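Local atomic coordinates of gliding motility protein MglB (Myxococcus xanthus, PDB entry 6IZW), a protein that probably acts as an adaptor and guanine-nucleotide exchange factor in the gliding motility of the bacterium. Residues D88-T93 with V102-N107. The protein carries 1 engineered substitution. Sequence-based numbering, arbitrary orientation.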
loop_
_atom_site.group_PDB
_atom_site.type_symbol
_atom_site.label_atom_id
_atom_site.label_comp_id
_atom_site.label_asym_id
_atom_site.label_seq_id
_atom_site.Cartn_x
_atom_site.Cartn_y
_atom_site.Cartn_z
ATOM N N ASP B 88 -21.381 7.046 6.152
ATOM C CA ASP B 88 -20.601 7.673 5.098
ATOM C C ASP B 88 -20.138 6.624 4.097
ATOM O O ASP B 88 -19.732 5.520 4.474
ATOM C CB ASP B 88 -19.395 8.421 5.672
ATOM C CG ASP B 88 -19.779 9.753 6.305
ATOM O OD1 ASP B 88 -20.919 9.876 6.804
ATOM O OD2 ASP B 88 -18.945 10.684 6.297
ATOM N N SER B 89 -20.216 6.973 2.822
ATOM C CA SER B 89 -19.808 6.106 1.732
ATOM C C SER B 89 -18.636 6.749 1.008
ATOM O O SER B 89 -18.310 7.917 1.221
ATOM C CB SER B 89 -20.973 5.849 0.769
ATOM O OG SER B 89 -22.084 5.307 1.466
ATOM N N LEU B 90 -18.004 5.972 0.134
ATOM C CA LEU B 90 -16.757 6.382 -0.490
ATOM C C LEU B 90 -16.712 5.908 -1.935
ATOM O O LEU B 90 -16.996 4.744 -2.220
ATOM C CB LEU B 90 -15.568 5.833 0.308
ATOM C CG LEU B 90 -14.258 5.562 -0.424
ATOM C CD1 LEU B 90 -13.529 6.851 -0.762
ATOM C CD2 LEU B 90 -13.384 4.624 0.404
ATOM N N TYR B 91 -16.352 6.811 -2.839
ATOM C CA TYR B 91 -16.137 6.484 -4.241
ATOM C C TYR B 91 -14.831 7.128 -4.683
ATOM O O TYR B 91 -14.504 8.235 -4.243
ATOM C CB TYR B 91 -17.322 6.961 -5.119
ATOM C CG TYR B 91 -17.069 6.940 -6.614
ATOM C CD1 TYR B 91 -17.464 5.852 -7.389
ATOM C CD2 TYR B 91 -16.467 8.011 -7.255
ATOM C CE1 TYR B 91 -17.239 5.823 -8.764
ATOM C CE2 TYR B 91 -16.237 7.994 -8.630
ATOM C CZ TYR B 91 -16.629 6.896 -9.380
ATOM O OH TYR B 91 -16.410 6.864 -10.746
HETATM N N MSE B 92 -14.080 6.417 -5.527
HETATM C CA MSE B 92 -12.788 6.877 -6.051
HETATM C C MSE B 92 -12.666 6.556 -7.537
HETATM O O MSE B 92 -13.241 5.576 -7.992
HETATM C CB MSE B 92 -11.631 6.202 -5.315
HETATM C CG MSE B 92 -12.008 5.609 -3.974
HETATM SE SE MSE B 92 -10.590 4.504 -3.191
HETATM C CE MSE B 92 -10.566 3.022 -4.395
ATOM N N THR B 93 -11.893 7.339 -8.290
ATOM C CA THR B 93 -11.684 7.041 -9.702
ATOM C C THR B 93 -10.278 7.451 -10.128
ATOM O O THR B 93 -9.740 8.461 -9.656
ATOM C CB THR B 93 -12.726 7.739 -10.595
ATOM O OG1 THR B 93 -12.294 7.701 -11.965
ATOM C CG2 THR B 93 -12.929 9.185 -10.169
ATOM N N VAL B 102 -10.604 10.942 -4.951
ATOM C CA VAL B 102 -11.378 10.261 -3.928
ATOM C C VAL B 102 -12.408 11.233 -3.378
ATOM O O VAL B 102 -12.104 12.407 -3.123
ATOM C CB VAL B 102 -10.486 9.725 -2.788
ATOM C CG1 VAL B 102 -11.348 9.192 -1.658
ATOM C CG2 VAL B 102 -9.535 8.661 -3.296
ATOM N N VAL B 103 -13.630 10.742 -3.212
ATOM C CA VAL B 103 -14.728 11.486 -2.617
ATOM C C VAL B 103 -15.406 10.567 -1.618
ATOM O O VAL B 103 -15.835 9.465 -1.981
ATOM C CB VAL B 103 -15.737 11.965 -3.677
ATOM C CG1 VAL B 103 -16.638 13.045 -3.099
ATOM C CG2 VAL B 103 -15.018 12.473 -4.917
ATOM N N ILE B 104 -15.493 11.000 -0.364
ATOM C CA ILE B 104 -16.372 10.343 0.590
ATOM C C ILE B 104 -17.413 11.363 1.021
ATOM O O ILE B 104 -17.120 12.558 1.137
ATOM C CB ILE B 104 -15.633 9.721 1.798
ATOM C CG1 ILE B 104 -14.873 10.758 2.622
ATOM C CG2 ILE B 104 -14.667 8.626 1.332
ATOM C CD1 ILE B 104 -13.797 10.137 3.458
ATOM N N PHE B 105 -18.643 10.892 1.193
ATOM C CA PHE B 105 -19.784 11.775 1.351
ATOM C C PHE B 105 -20.780 11.138 2.303
ATOM O O PHE B 105 -20.748 9.930 2.554
ATOM C CB PHE B 105 -20.455 12.071 0.001
ATOM C CG PHE B 105 -20.674 10.847 -0.851
ATOM C CD1 PHE B 105 -21.744 10.000 -0.613
ATOM C CD2 PHE B 105 -19.803 10.543 -1.890
ATOM C CE1 PHE B 105 -21.942 8.875 -1.391
ATOM C CE2 PHE B 105 -19.999 9.420 -2.673
ATOM C CZ PHE B 105 -21.069 8.586 -2.422
ATOM N N ASP B 106 -21.662 11.975 2.837
ATOM C CA ASP B 106 -22.816 11.481 3.565
ATOM C C ASP B 106 -23.745 10.735 2.613
ATOM O O ASP B 106 -23.870 11.084 1.436
ATOM C CB ASP B 106 -23.550 12.647 4.221
ATOM C CG ASP B 106 -24.285 12.241 5.467
ATOM O OD1 ASP B 106 -24.718 11.072 5.545
ATOM O OD2 ASP B 106 -24.419 13.092 6.373
ATOM N N ASN B 107 -24.392 9.686 3.124
ATOM C CA ASN B 107 -25.384 9.024 2.284
ATOM C C ASN B 107 -26.650 9.859 2.103
ATOM O O ASN B 107 -27.532 9.448 1.339
ATOM C CB ASN B 107 -25.739 7.647 2.844
ATOM C CG ASN B 107 -26.306 6.720 1.779
ATOM O OD1 ASN B 107 -26.152 6.969 0.579
ATOM N ND2 ASN B 107 -26.965 5.649 2.210
#
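Ser89 O takes two contacts from the facing strand: Phe105 N donates to it at 3.0 Å, tilted 22° from the carbonyl plane, and a weaker CA-H...O contact comes from Ile104 CA at 3.2 Å. Ser89 O also lies over the centre of one face of the Phe105 ring, which is folded back toward Ser89 because CG sits between the backbone N and the carbonyl carbon (chi1 46°), bringing Phe105 CE1 to 3.8 Å from Ser89 CB. Ser89 N returns a bond to Phe105 O, and Tyr91 and Val103 form the second reciprocal pair, with Tyr91 N to Val103 O at 2.8 Å. The two strands make an antiparallel beta hairpin within the five-stranded sheet of the Roadblock/LC7 fold. Tyr91, Val103 and Phe105 face helix 111-130, whereas Met92 and Val102 meet helix 52-72, and Leu90 and Ile104 pack respectively on Leu69 and Ile73 of the second subunit. On the face carrying Leu90 and Met92, Val102 turns CG1 to the Leu90 side chain, whose CD1 is doubtfully placed, and sets CG2 alongside Met92 CB at 3.8 Å. An alanine in place of Val102 would probably leave a gap where its two methyls met Leu90 and Met92. At the hairpin's open end Asp88 OD1 comes within 4.2 Å of Asp106 OD1, likely repulsive if both are charged, although the side chains diverge and Arg108 N gives Asp106 OD1 a weak hydrogen bond.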